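Local coordinates for putative type VI secretion protein (Escherichia coli, PDB 6SKI) that probably hydrolyses membrane phospholipids as a toxic effector, loaded onto the VgrG spike of the type VI secretion system, at residues G143-L151 with I509-K517; L57-R67 with A249-F257. All coordinates share one frame; numbering follows the deposited sequence.

Interaction 1 of 2, residues G143-L151 with I509-K517; sequences GMGLGTSIL and IFIHRFGPK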
# COMPACT_ATOMS: atom_id res chain seq x y z
N GLY A 143 -9.40 -17.93 16.91
CA GLY A 143 -8.29 -18.86 17.07
C GLY A 143 -8.16 -19.81 15.90
O GLY A 143 -7.07 -20.00 15.35
N MET A 144 -9.28 -20.42 15.52
CA MET A 144 -9.30 -21.30 14.36
C MET A 144 -9.06 -20.50 13.08
O MET A 144 -8.20 -20.85 12.26
CB MET A 144 -10.63 -22.05 14.29
CG MET A 144 -11.33 -22.21 15.63
SD MET A 144 -11.34 -23.89 16.29
CE MET A 144 -9.74 -24.51 15.77
N GLY A 145 -9.82 -19.42 12.90
CA GLY A 145 -9.61 -18.57 11.75
C GLY A 145 -8.30 -17.80 11.80
O GLY A 145 -7.79 -17.35 10.78
N LEU A 146 -7.75 -17.63 13.01
CA LEU A 146 -6.61 -16.74 13.19
C LEU A 146 -5.41 -17.19 12.38
O LEU A 146 -4.71 -16.36 11.78
CB LEU A 146 -6.26 -16.64 14.67
CG LEU A 146 -5.18 -15.61 15.01
CD1 LEU A 146 -5.62 -14.23 14.58
CD2 LEU A 146 -4.91 -15.64 16.49
N GLY A 147 -5.13 -18.49 12.35
CA GLY A 147 -4.07 -18.97 11.47
C GLY A 147 -4.38 -18.72 10.01
O GLY A 147 -3.51 -18.31 9.24
N THR A 148 -5.64 -18.96 9.61
CA THR A 148 -6.05 -18.65 8.25
C THR A 148 -5.97 -17.15 7.98
O THR A 148 -5.62 -16.74 6.87
CB THR A 148 -7.47 -19.17 8.01
OG1 THR A 148 -7.51 -20.58 8.26
CG2 THR A 148 -7.90 -18.92 6.58
N SER A 149 -6.27 -16.33 8.98
CA SER A 149 -6.17 -14.88 8.80
C SER A 149 -4.72 -14.44 8.61
O SER A 149 -4.43 -13.59 7.76
CB SER A 149 -6.78 -14.17 10.01
OG SER A 149 -8.17 -13.96 9.83
N ILE A 150 -3.80 -15.03 9.37
CA ILE A 150 -2.40 -14.67 9.24
C ILE A 150 -1.85 -15.18 7.92
O ILE A 150 -0.99 -14.53 7.31
CB ILE A 150 -1.61 -15.22 10.44
CG1 ILE A 150 -2.09 -14.57 11.73
CG2 ILE A 150 -0.12 -14.98 10.28
CD1 ILE A 150 -1.36 -15.05 12.96
N LEU A 151 -2.35 -16.31 7.43
CA LEU A 151 -1.96 -16.79 6.11
C LEU A 151 -2.55 -15.92 5.00
O LEU A 151 -1.93 -15.78 3.94
CB LEU A 151 -2.39 -18.24 5.92
CG LEU A 151 -1.32 -19.29 6.18
CD1 LEU A 151 -1.90 -20.68 6.05
CD2 LEU A 151 -0.15 -19.09 5.23
N ILE A 509 6.22 -19.61 17.44
CA ILE A 509 4.93 -19.03 17.80
C ILE A 509 3.87 -20.10 17.64
O ILE A 509 3.85 -20.84 16.65
CB ILE A 509 4.60 -17.80 16.94
CG1 ILE A 509 5.72 -16.76 17.05
CG2 ILE A 509 3.29 -17.19 17.38
CD1 ILE A 509 6.52 -16.60 15.79
N PHE A 510 2.97 -20.18 18.63
CA PHE A 510 1.90 -21.16 18.67
C PHE A 510 0.61 -20.38 18.83
O PHE A 510 0.40 -19.73 19.86
CB PHE A 510 2.10 -22.14 19.82
CG PHE A 510 3.27 -23.06 19.63
CD1 PHE A 510 4.53 -22.70 20.08
CD2 PHE A 510 3.12 -24.28 19.01
CE1 PHE A 510 5.60 -23.54 19.90
CE2 PHE A 510 4.19 -25.12 18.83
CZ PHE A 510 5.43 -24.75 19.28
N ILE A 511 -0.25 -20.43 17.82
CA ILE A 511 -1.52 -19.72 17.88
C ILE A 511 -2.46 -20.43 18.84
O ILE A 511 -2.58 -21.66 18.82
CB ILE A 511 -2.13 -19.60 16.48
CG1 ILE A 511 -1.15 -18.88 15.54
CG2 ILE A 511 -3.45 -18.87 16.53
CD1 ILE A 511 -1.65 -18.76 14.13
N HIS A 512 -3.12 -19.66 19.69
CA HIS A 512 -4.13 -20.21 20.58
C HIS A 512 -5.38 -20.49 19.76
O HIS A 512 -6.17 -19.58 19.50
CB HIS A 512 -4.41 -19.25 21.73
CG HIS A 512 -3.37 -19.29 22.80
ND1 HIS A 512 -3.20 -18.27 23.71
CD2 HIS A 512 -2.44 -20.23 23.11
CE1 HIS A 512 -2.21 -18.58 24.53
NE2 HIS A 512 -1.74 -19.76 24.19
N ARG A 513 -5.56 -21.74 19.37
CA ARG A 513 -6.60 -22.13 18.44
C ARG A 513 -7.95 -22.33 19.10
O ARG A 513 -8.95 -22.52 18.40
CB ARG A 513 -6.19 -23.41 17.70
CG ARG A 513 -4.98 -23.22 16.81
CD ARG A 513 -4.70 -24.40 15.89
NE ARG A 513 -4.55 -25.67 16.60
CZ ARG A 513 -5.53 -26.55 16.79
NH1 ARG A 513 -6.75 -26.31 16.32
NH2 ARG A 513 -5.30 -27.67 17.45
N PHE A 514 -8.01 -22.29 20.43
CA PHE A 514 -9.26 -22.50 21.16
C PHE A 514 -9.65 -21.27 21.97
O PHE A 514 -10.54 -21.37 22.83
CB PHE A 514 -9.13 -23.72 22.07
CG PHE A 514 -8.63 -24.94 21.37
CD1 PHE A 514 -7.49 -25.59 21.81
CD2 PHE A 514 -9.28 -25.42 20.25
CE1 PHE A 514 -7.02 -26.71 21.15
CE2 PHE A 514 -8.82 -26.54 19.59
CZ PHE A 514 -7.69 -27.18 20.04
N GLY A 515 -9.02 -20.13 21.73
CA GLY A 515 -9.27 -18.93 22.49
C GLY A 515 -8.09 -18.57 23.36
O GLY A 515 -7.20 -19.38 23.60
N PRO A 516 -8.06 -17.33 23.84
CA PRO A 516 -6.93 -16.89 24.67
C PRO A 516 -6.87 -17.67 25.98
O PRO A 516 -7.90 -17.95 26.61
CB PRO A 516 -7.23 -15.41 24.91
CG PRO A 516 -8.70 -15.30 24.76
CD PRO A 516 -9.06 -16.26 23.67
N LYS A 517 -5.65 -18.01 26.39
CA LYS A 517 -5.42 -18.79 27.59
C LYS A 517 -5.09 -17.93 28.80
O LYS A 517 -4.66 -18.45 29.83
CB LYS A 517 -4.29 -19.80 27.35
CG LYS A 517 -4.61 -20.86 26.31
CD LYS A 517 -5.46 -21.97 26.90
CE LYS A 517 -6.51 -22.44 25.91
NZ LYS A 517 -7.34 -23.54 26.46
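Ile511 is the apolar centre of this contact, and its two branches touch different parts of helix 144-154. Its CG2 methyl meets Leu146: Leu146 CD2 lies 3.5 Å from Ile511 CG2, the two side chains set at a slant to each other. The longer branch passes beside the helix backbone, where Ile511 CD1 lies 3.6 Å from the CA of Gly147. One turn on, Ile150 and Ile511 meet end on through their CD1 methyls, 3.9 Å apart. With CG1 of Ile511 anti to its carbonyl carbon (chi1 -58°) and the chain extended beyond, the CD1 methyl is carried across to Gly147 and Ile150.

The contact lies well away from the centre of the chain, about 25 Å from it to the centre of the contact. Strand 509-511 pairs with strand 500-502 in a two-stranded antiparallel sheet, and the start of helix 144-154 packs beside strand 509-511; the axes of segments 144-151 and 509-511 approach to 9.7 Å, with their N-to-C directions at 126°. Ile511 also touches Leu500 of the neighbouring strand, while Leu57 of helix 53-58 touches both Leu146 and Ile150.

Backbone packing takes over past the strand, where the chain makes a type I beta turn from His512 to Gly515. The CA of Gly143 sits 3.3 Å from the O of His512, and no hydrogen bond links the two segments.

The more exposed end is a mixed contact made by Met144. Bent at chi2 and chi3, its chain brings CE to 3.4 Å from the O of Arg513, and the same methyl lies at the edge of the Arg513 guanidinium, 3.5 Å from NH1. The two side chains run roughly perpendicular. Met144 CE also makes a looser apolar contact with the Phe514 ring.

Interaction 2 of 2, residues L57-R67 with A249-F257; sequences LMKFNECSAAR and AIGGISNFF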
# COMPACT_ATOMS: atom_id res chain seq x y z
N LEU A 57 -0.08 -9.69 14.49
CA LEU A 57 0.49 -10.96 14.93
C LEU A 57 1.57 -11.44 13.98
O LEU A 57 2.54 -12.07 14.41
CB LEU A 57 -0.60 -12.02 15.07
CG LEU A 57 -1.62 -11.75 16.16
CD1 LEU A 57 -2.60 -12.90 16.26
CD2 LEU A 57 -0.93 -11.52 17.49
N MET A 58 1.43 -11.17 12.68
CA MET A 58 2.51 -11.44 11.74
C MET A 58 3.77 -10.71 12.14
O MET A 58 4.88 -11.21 11.92
CB MET A 58 2.10 -11.04 10.33
CG MET A 58 1.88 -12.18 9.37
SD MET A 58 1.68 -11.61 7.68
CE MET A 58 3.38 -11.57 7.12
N LYS A 59 3.62 -9.52 12.73
CA LYS A 59 4.79 -8.77 13.17
C LYS A 59 5.54 -9.48 14.30
O LYS A 59 6.71 -9.17 14.55
CB LYS A 59 4.38 -7.36 13.59
CG LYS A 59 4.54 -6.35 12.46
CD LYS A 59 4.13 -4.95 12.88
CE LYS A 59 2.63 -4.85 13.05
NZ LYS A 59 2.25 -3.57 13.69
N PHE A 60 4.90 -10.44 14.99
CA PHE A 60 5.60 -11.21 16.02
C PHE A 60 6.78 -11.98 15.45
O PHE A 60 7.76 -12.22 16.16
CB PHE A 60 4.66 -12.19 16.70
CG PHE A 60 3.95 -11.64 17.90
CD1 PHE A 60 4.33 -12.01 19.17
CD2 PHE A 60 2.87 -10.78 17.75
CE1 PHE A 60 3.68 -11.52 20.28
CE2 PHE A 60 2.21 -10.29 18.86
CZ PHE A 60 2.62 -10.66 20.12
N ASN A 61 6.69 -12.41 14.20
CA ASN A 61 7.75 -13.19 13.58
C ASN A 61 9.06 -12.41 13.59
O ASN A 61 9.14 -11.30 13.05
CB ASN A 61 7.36 -13.55 12.15
CG ASN A 61 8.21 -14.65 11.57
OD1 ASN A 61 8.09 -15.81 11.96
ND2 ASN A 61 9.06 -14.31 10.61
N GLU A 62 10.08 -12.98 14.24
CA GLU A 62 11.43 -12.44 14.30
C GLU A 62 11.54 -11.21 15.19
O GLU A 62 12.64 -10.68 15.38
CB GLU A 62 11.97 -12.13 12.90
CG GLU A 62 11.91 -13.29 11.93
CD GLU A 62 12.95 -14.35 12.22
OE1 GLU A 62 13.96 -14.03 12.89
OE2 GLU A 62 12.77 -15.50 11.78
N CYS A 63 10.42 -10.74 15.74
CA CYS A 63 10.42 -9.55 16.58
C CYS A 63 9.74 -9.76 17.92
O CYS A 63 9.53 -8.79 18.65
CB CYS A 63 9.76 -8.37 15.85
SG CYS A 63 10.87 -7.46 14.77
N SER A 64 9.40 -10.99 18.28
CA SER A 64 8.81 -11.24 19.58
C SER A 64 9.85 -11.05 20.68
O SER A 64 11.06 -11.08 20.43
CB SER A 64 8.22 -12.65 19.65
OG SER A 64 9.14 -13.61 19.18
N ALA A 65 9.36 -10.83 21.90
CA ALA A 65 10.27 -10.65 23.03
C ALA A 65 11.12 -11.89 23.27
O ALA A 65 12.20 -11.79 23.85
CB ALA A 65 9.48 -10.29 24.28
N ALA A 66 10.64 -13.06 22.85
CA ALA A 66 11.39 -14.29 23.07
C ALA A 66 12.55 -14.44 22.09
O ALA A 66 13.60 -14.98 22.45
CB ALA A 66 10.46 -15.50 22.99
N ARG A 67 12.38 -13.98 20.85
CA ARG A 67 13.49 -14.03 19.90
C ARG A 67 14.62 -13.12 20.34
O ARG A 67 15.79 -13.39 20.06
CB ARG A 67 13.01 -13.65 18.50
CG ARG A 67 11.88 -14.51 17.98
CD ARG A 67 12.41 -15.75 17.29
NE ARG A 67 13.34 -15.43 16.22
CZ ARG A 67 13.87 -16.33 15.40
NH1 ARG A 67 13.57 -17.61 15.54
NH2 ARG A 67 14.71 -15.94 14.45
N ALA A 249 6.68 -7.66 2.71
CA ALA A 249 6.06 -8.28 3.87
C ALA A 249 6.42 -7.50 5.13
O ALA A 249 7.57 -7.11 5.32
CB ALA A 249 6.51 -9.74 4.02
N ILE A 250 5.42 -7.29 5.98
CA ILE A 250 5.64 -6.69 7.29
C ILE A 250 5.40 -7.77 8.33
O ILE A 250 4.27 -7.97 8.78
CB ILE A 250 4.73 -5.47 7.52
CG1 ILE A 250 4.96 -4.42 6.44
CG2 ILE A 250 4.97 -4.87 8.89
CD1 ILE A 250 3.79 -3.50 6.21
N GLY A 251 6.46 -8.47 8.70
CA GLY A 251 6.35 -9.66 9.51
C GLY A 251 6.66 -10.90 8.70
O GLY A 251 7.33 -10.87 7.67
N GLY A 252 6.16 -12.03 9.20
CA GLY A 252 6.38 -13.28 8.51
C GLY A 252 5.58 -14.39 9.16
O GLY A 252 4.84 -14.17 10.13
N ILE A 253 5.71 -15.58 8.60
CA ILE A 253 5.09 -16.79 9.14
C ILE A 253 6.09 -17.92 9.34
O ILE A 253 5.68 -19.03 9.65
CB ILE A 253 3.92 -17.26 8.25
CG1 ILE A 253 4.43 -17.67 6.87
CG2 ILE A 253 2.87 -16.18 8.13
CD1 ILE A 253 3.67 -18.83 6.27
N SER A 254 7.39 -17.66 9.16
CA SER A 254 8.37 -18.74 9.18
C SER A 254 8.44 -19.41 10.55
O SER A 254 8.68 -20.62 10.65
CB SER A 254 9.74 -18.22 8.76
OG SER A 254 10.05 -17.02 9.45
N ASN A 255 8.25 -18.64 11.62
CA ASN A 255 8.37 -19.16 12.97
C ASN A 255 7.03 -19.51 13.59
O ASN A 255 6.99 -19.91 14.76
CB ASN A 255 9.11 -18.16 13.87
CG ASN A 255 10.50 -17.85 13.37
OD1 ASN A 255 11.18 -18.72 12.82
ND2 ASN A 255 10.93 -16.61 13.55
N PHE A 256 5.93 -19.38 12.86
CA PHE A 256 4.62 -19.80 13.33
C PHE A 256 4.48 -21.30 13.11
O PHE A 256 4.49 -21.76 11.96
CB PHE A 256 3.51 -19.05 12.62
CG PHE A 256 3.34 -17.63 13.05
CD1 PHE A 256 2.23 -17.24 13.76
CD2 PHE A 256 4.30 -16.69 12.74
CE1 PHE A 256 2.07 -15.94 14.17
CE2 PHE A 256 4.14 -15.38 13.14
CZ PHE A 256 3.03 -15.01 13.85
N PHE A 257 4.34 -22.06 14.20
CA PHE A 257 4.26 -23.51 14.09
C PHE A 257 3.06 -23.95 13.26
O PHE A 257 3.14 -24.93 12.51
CB PHE A 257 4.19 -24.13 15.48
CG PHE A 257 3.95 -25.61 15.48
CD1 PHE A 257 4.97 -26.49 15.18
CD2 PHE A 257 2.70 -26.11 15.78
CE1 PHE A 257 4.74 -27.84 15.17
CE2 PHE A 257 2.47 -27.47 15.78
CZ PHE A 257 3.50 -28.33 15.47
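The Phe256 ring is met at its edge, in plane, by the O of Leu57 and the CB of Asn61; its CZ comes 3.0 Å from Leu57 O. Over one face of the Arg67 guanidinium lies the ND2 of Asn255, centred on the group at a height of 3.4 Å, with guanidinium and amide tilted by 28°. That same ND2 donates a weak hydrogen bond to the OE2 of Glu62 (2.8 Å), whose OE1 forms a salt bridge with Arg67 NH2, tying the three side chains together.

Asn61 uses both ends of its amide. Its OD1 accepts from the backbone N of Asn255 (2.9 Å) in the carbonyl plane, and its ND2 donates to Ser254 OG (3.1 Å), close to the amide plane. With CG anti to the backbone N (chi1 -165°), the amide is turned onto the 253-256 turn, and these two bonds fix its rotation.

Met58 O is gripped from opposite faces by Asn61 N, within its own turn, and Gly252 N, 3.1 Å away. Gly251 CA adds a CH...O contact, and Met58 CE packs against the Gly251-Gly252 backbone. The contact thus joins the type I turn 58-61, at the end of helix 53-58, to the type I turn 253-256, in the loop that follows strand 237-243 of the probable alpha/beta-hydrolase domain.

From the N terminus, the chain leaves helix 53-58 through residues 57-67 and, after two further helices and strand 121-128, reaches helix 144-154 at 143-151. It next reaches the loop at 249-257, where interaction 2 closes a loop of 181 intervening residues. Only near the C-terminal end does 509-517 return to meet the helix, closing the longer loop of interaction 1. The segments alternate, so the two loops cross. The centres of the two interactions are about 14 Å apart, and their segments touch: Ile509 makes probable backbone hydrogen bonds with Asn255 and Phe257, and Ile150 packs on Met58. Together they tie the two helices and the 249-257 loop to the late strand pair 500-502 and 509-511.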